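Local coordinates for ATP-dependent DNA helicase (Mycobacterium smegmatis, PDB 5V9X), which unwinds RNA:DNA hybrids as a 3'-to-5' helicase that tracks along single-stranded DNA, powered by ATP hydrolysis, at residues G141-D146 / L170-T175. Numbering follows the deposited sequence.
With nucleotides of chain B.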
loop_
_atom_site.group_PDB
_atom_site.type_symbol
_atom_site.label_atom_id
_atom_site.label_comp_id
_atom_site.label_asym_id
_atom_site.label_seq_id
_atom_site.Cartn_x
_atom_site.Cartn_y
_atom_site.Cartn_z
ATOM N N GLY A 141 -23.107 6.253 -12.003
ATOM C CA GLY A 141 -22.274 7.432 -12.022
ATOM C C GLY A 141 -20.952 7.187 -11.320
ATOM O O GLY A 141 -20.828 6.310 -10.464
ATOM N N VAL A 142 -19.956 7.983 -11.705
ATOM C CA VAL A 142 -18.628 7.943 -11.102
ATOM C C VAL A 142 -18.323 9.322 -10.542
ATOM O O VAL A 142 -18.396 10.323 -11.268
ATOM C CB VAL A 142 -17.546 7.515 -12.105
ATOM C CG1 VAL A 142 -16.166 7.631 -11.474
ATOM C CG2 VAL A 142 -17.788 6.099 -12.562
ATOM N N ARG A 143 -17.974 9.375 -9.259
ATOM C CA ARG A 143 -17.544 10.604 -8.605
ATOM C C ARG A 143 -16.131 10.397 -8.081
ATOM O O ARG A 143 -15.923 9.647 -7.120
ATOM C CB ARG A 143 -18.497 10.997 -7.479
ATOM C CG ARG A 143 -17.947 12.074 -6.557
ATOM C CD ARG A 143 -17.624 13.364 -7.302
ATOM N NE ARG A 143 -16.904 14.300 -6.446
ATOM C CZ ARG A 143 -17.483 15.064 -5.525
ATOM N NH1 ARG A 143 -18.795 15.008 -5.340
ATOM N NH2 ARG A 143 -16.751 15.887 -4.786
ATOM N N SER A 144 -15.164 11.053 -8.716
ATOM C CA SER A 144 -13.781 11.056 -8.261
ATOM C C SER A 144 -13.252 12.477 -8.399
ATOM O O SER A 144 -13.999 13.410 -8.707
ATOM C CB SER A 144 -12.938 10.051 -9.056
ATOM O OG SER A 144 -12.684 10.532 -10.365
ATOM N N GLY A 145 -11.949 12.644 -8.173
ATOM C CA GLY A 145 -11.331 13.944 -8.353
ATOM C C GLY A 145 -11.356 14.440 -9.784
ATOM O O GLY A 145 -11.255 15.649 -10.015
ATOM N N ASP A 146 -11.496 13.535 -10.752
ATOM C CA ASP A 146 -11.519 13.914 -12.158
ATOM C C ASP A 146 -12.863 14.464 -12.611
ATOM O O ASP A 146 -12.958 14.974 -13.733
ATOM C CB ASP A 146 -11.141 12.715 -13.031
ATOM C CG ASP A 146 -9.726 12.243 -12.785
ATOM O OD1 ASP A 146 -8.848 13.096 -12.533
ATOM O OD2 ASP A 146 -9.491 11.018 -12.840
ATOM N N LEU A 170 -15.916 9.913 -1.165
ATOM C CA LEU A 170 -17.030 9.621 -0.268
ATOM C C LEU A 170 -16.992 10.530 0.951
ATOM O O LEU A 170 -18.034 11.000 1.423
ATOM C CB LEU A 170 -17.003 8.155 0.164
ATOM C CG LEU A 170 -18.119 7.757 1.135
ATOM C CD1 LEU A 170 -19.481 7.952 0.483
ATOM C CD2 LEU A 170 -17.951 6.324 1.622
ATOM N N PHE A 171 -15.790 10.798 1.462
ATOM C CA PHE A 171 -15.629 11.739 2.565
ATOM C C PHE A 171 -16.128 13.126 2.179
ATOM O O PHE A 171 -16.784 13.804 2.980
ATOM C CB PHE A 171 -14.158 11.775 2.976
ATOM C CG PHE A 171 -13.860 12.679 4.138
ATOM C CD1 PHE A 171 -14.160 12.288 5.433
ATOM C CD2 PHE A 171 -13.236 13.900 3.938
ATOM C CE1 PHE A 171 -13.864 13.108 6.502
ATOM C CE2 PHE A 171 -12.939 14.723 5.004
ATOM C CZ PHE A 171 -13.252 14.326 6.286
ATOM N N LEU A 172 -15.841 13.558 0.947
ATOM C CA LEU A 172 -16.249 14.890 0.511
ATOM C C LEU A 172 -17.766 15.001 0.409
ATOM O O LEU A 172 -18.350 16.002 0.838
ATOM C CB LEU A 172 -15.596 15.225 -0.830
ATOM C CG LEU A 172 -14.065 15.190 -0.838
ATOM C CD1 LEU A 172 -13.515 15.491 -2.227
ATOM C CD2 LEU A 172 -13.507 16.162 0.183
ATOM N N MET A 173 -18.420 13.983 -0.154
ATOM C CA MET A 173 -19.871 14.031 -0.286
ATOM C C MET A 173 -20.548 14.017 1.078
ATOM O O MET A 173 -21.567 14.688 1.280
ATOM C CB MET A 173 -20.356 12.865 -1.141
ATOM C CG MET A 173 -19.762 12.841 -2.536
ATOM S SD MET A 173 -20.476 11.539 -3.546
ATOM C CE MET A 173 -22.193 12.060 -3.580
ATOM N N LEU A 174 -20.000 13.255 2.026
ATOM C CA LEU A 174 -20.552 13.226 3.375
ATOM C C LEU A 174 -20.323 14.533 4.122
ATOM O O LEU A 174 -20.984 14.777 5.139
ATOM C CB LEU A 174 -19.945 12.064 4.160
ATOM C CG LEU A 174 -20.333 10.671 3.669
ATOM C CD1 LEU A 174 -19.407 9.622 4.261
ATOM C CD2 LEU A 174 -21.780 10.374 4.017
ATOM N N THR A 175 -19.407 15.373 3.647
ATOM C CA THR A 175 -19.096 16.654 4.270
ATOM C C THR A 175 -19.579 17.808 3.392
ATOM O O THR A 175 -18.925 18.845 3.268
ATOM C CB THR A 175 -17.598 16.755 4.554
ATOM O OG1 THR A 175 -17.131 15.496 5.054
ATOM C CG2 THR A 175 -17.307 17.825 5.602
ATOM P P DC B 10 -10.065 11.189 -5.540
ATOM O OP1 DC B 10 -11.406 10.945 -4.963
ATOM O OP2 DC B 10 -9.849 11.068 -6.998
ATOM O "O5'" DC B 10 -9.584 12.651 -5.127
ATOM C "C5'" DC B 10 -9.847 13.141 -3.832
ATOM C "C4'" DC B 10 -9.237 14.515 -3.661
ATOM O "O4'" DC B 10 -7.807 14.392 -3.478
ATOM C "C3'" DC B 10 -9.434 15.455 -4.857
ATOM O "O3'" DC B 10 -10.054 16.644 -4.433
ATOM C "C2'" DC B 10 -8.013 15.719 -5.365
ATOM C "C1'" DC B 10 -7.188 15.476 -4.116
ATOM N N1 DC B 10 -5.772 15.123 -4.397
ATOM C C2 DC B 10 -4.758 15.681 -3.616
ATOM O O2 DC B 10 -5.065 16.452 -2.697
ATOM N N3 DC B 10 -3.467 15.357 -3.882
ATOM C C4 DC B 10 -3.185 14.519 -4.884
ATOM N N4 DC B 10 -1.900 14.228 -5.113
ATOM C C5 DC B 10 -4.208 13.942 -5.694
ATOM C C6 DC B 10 -5.474 14.269 -5.419
ATOM P P DG B 12 -16.520 18.955 -3.360
ATOM O OP1 DG B 12 -17.035 17.618 -2.991
ATOM O OP2 DG B 12 -16.400 19.339 -4.784
ATOM O "O5'" DG B 12 -17.419 20.038 -2.623
ATOM C "C5'" DG B 12 -17.359 20.144 -1.219
ATOM C "C4'" DG B 12 -17.795 21.518 -0.776
ATOM O "O4'" DG B 12 -16.882 22.503 -1.310
ATOM C "C3'" DG B 12 -19.195 21.916 -1.240
ATOM O "O3'" DG B 12 -19.969 22.297 -0.124
ATOM C "C2'" DG B 12 -18.965 23.083 -2.208
ATOM C "C1'" DG B 12 -17.598 23.607 -1.797
ATOM N N9 DG B 12 -16.840 24.172 -2.907
ATOM C C8 DG B 12 -16.761 23.678 -4.188
ATOM N N7 DG B 12 -15.998 24.388 -4.972
ATOM C C5 DG B 12 -15.537 25.416 -4.158
ATOM C C6 DG B 12 -14.671 26.495 -4.456
ATOM O O6 DG B 12 -14.123 26.765 -5.534
ATOM N N1 DG B 12 -14.463 27.310 -3.345
ATOM C C2 DG B 12 -15.020 27.106 -2.103
ATOM N N2 DG B 12 -14.701 28.000 -1.155
ATOM N N3 DG B 12 -15.832 26.098 -1.811
ATOM C C4 DG B 12 -16.046 25.296 -2.883
#
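Arg143, on strand 140-143, reaches to Leu172 and Met173 on helix 167-174, and the contact between the two segments is purely van der Waals. With CG anti to the backbone N (chi1 167°) and a bend at chi2, the arginine chain runs alongside Met173 in the opposite direction: CG of Arg143 lies 4.0 Å from SD of Met173, while its NH1 is 3.7 Å from the Met173 CG. CD1 of Leu172 sits 4.1 Å from NH2 of Arg143; it and the Met173 CG approach the guanidinium obliquely.

Both segments meet the DNA, and two hydrogen bonds from 141-146 hold its phosphates. NH2 of Arg143 donates to OP1 of DG12 of chain B, the oxygen lying at the guanidinium edge and near its plane. That same OP1 comes 3.5 Å from CB of Leu172. Two nucleotides away, the backbone N of Gly145 bonds OP2 of DC10 of chain B (2.9 Å, 153° at the hydrogen). Ser144 OG accepts from Asp146 N, an ST turn.

Strand 140-143 edges the parallel sheet of the first RecA-like domain; the loop after it and helix 167-174 together form a phosphate-binding surface for the tracking strand, as in other superfamily 2 helicases.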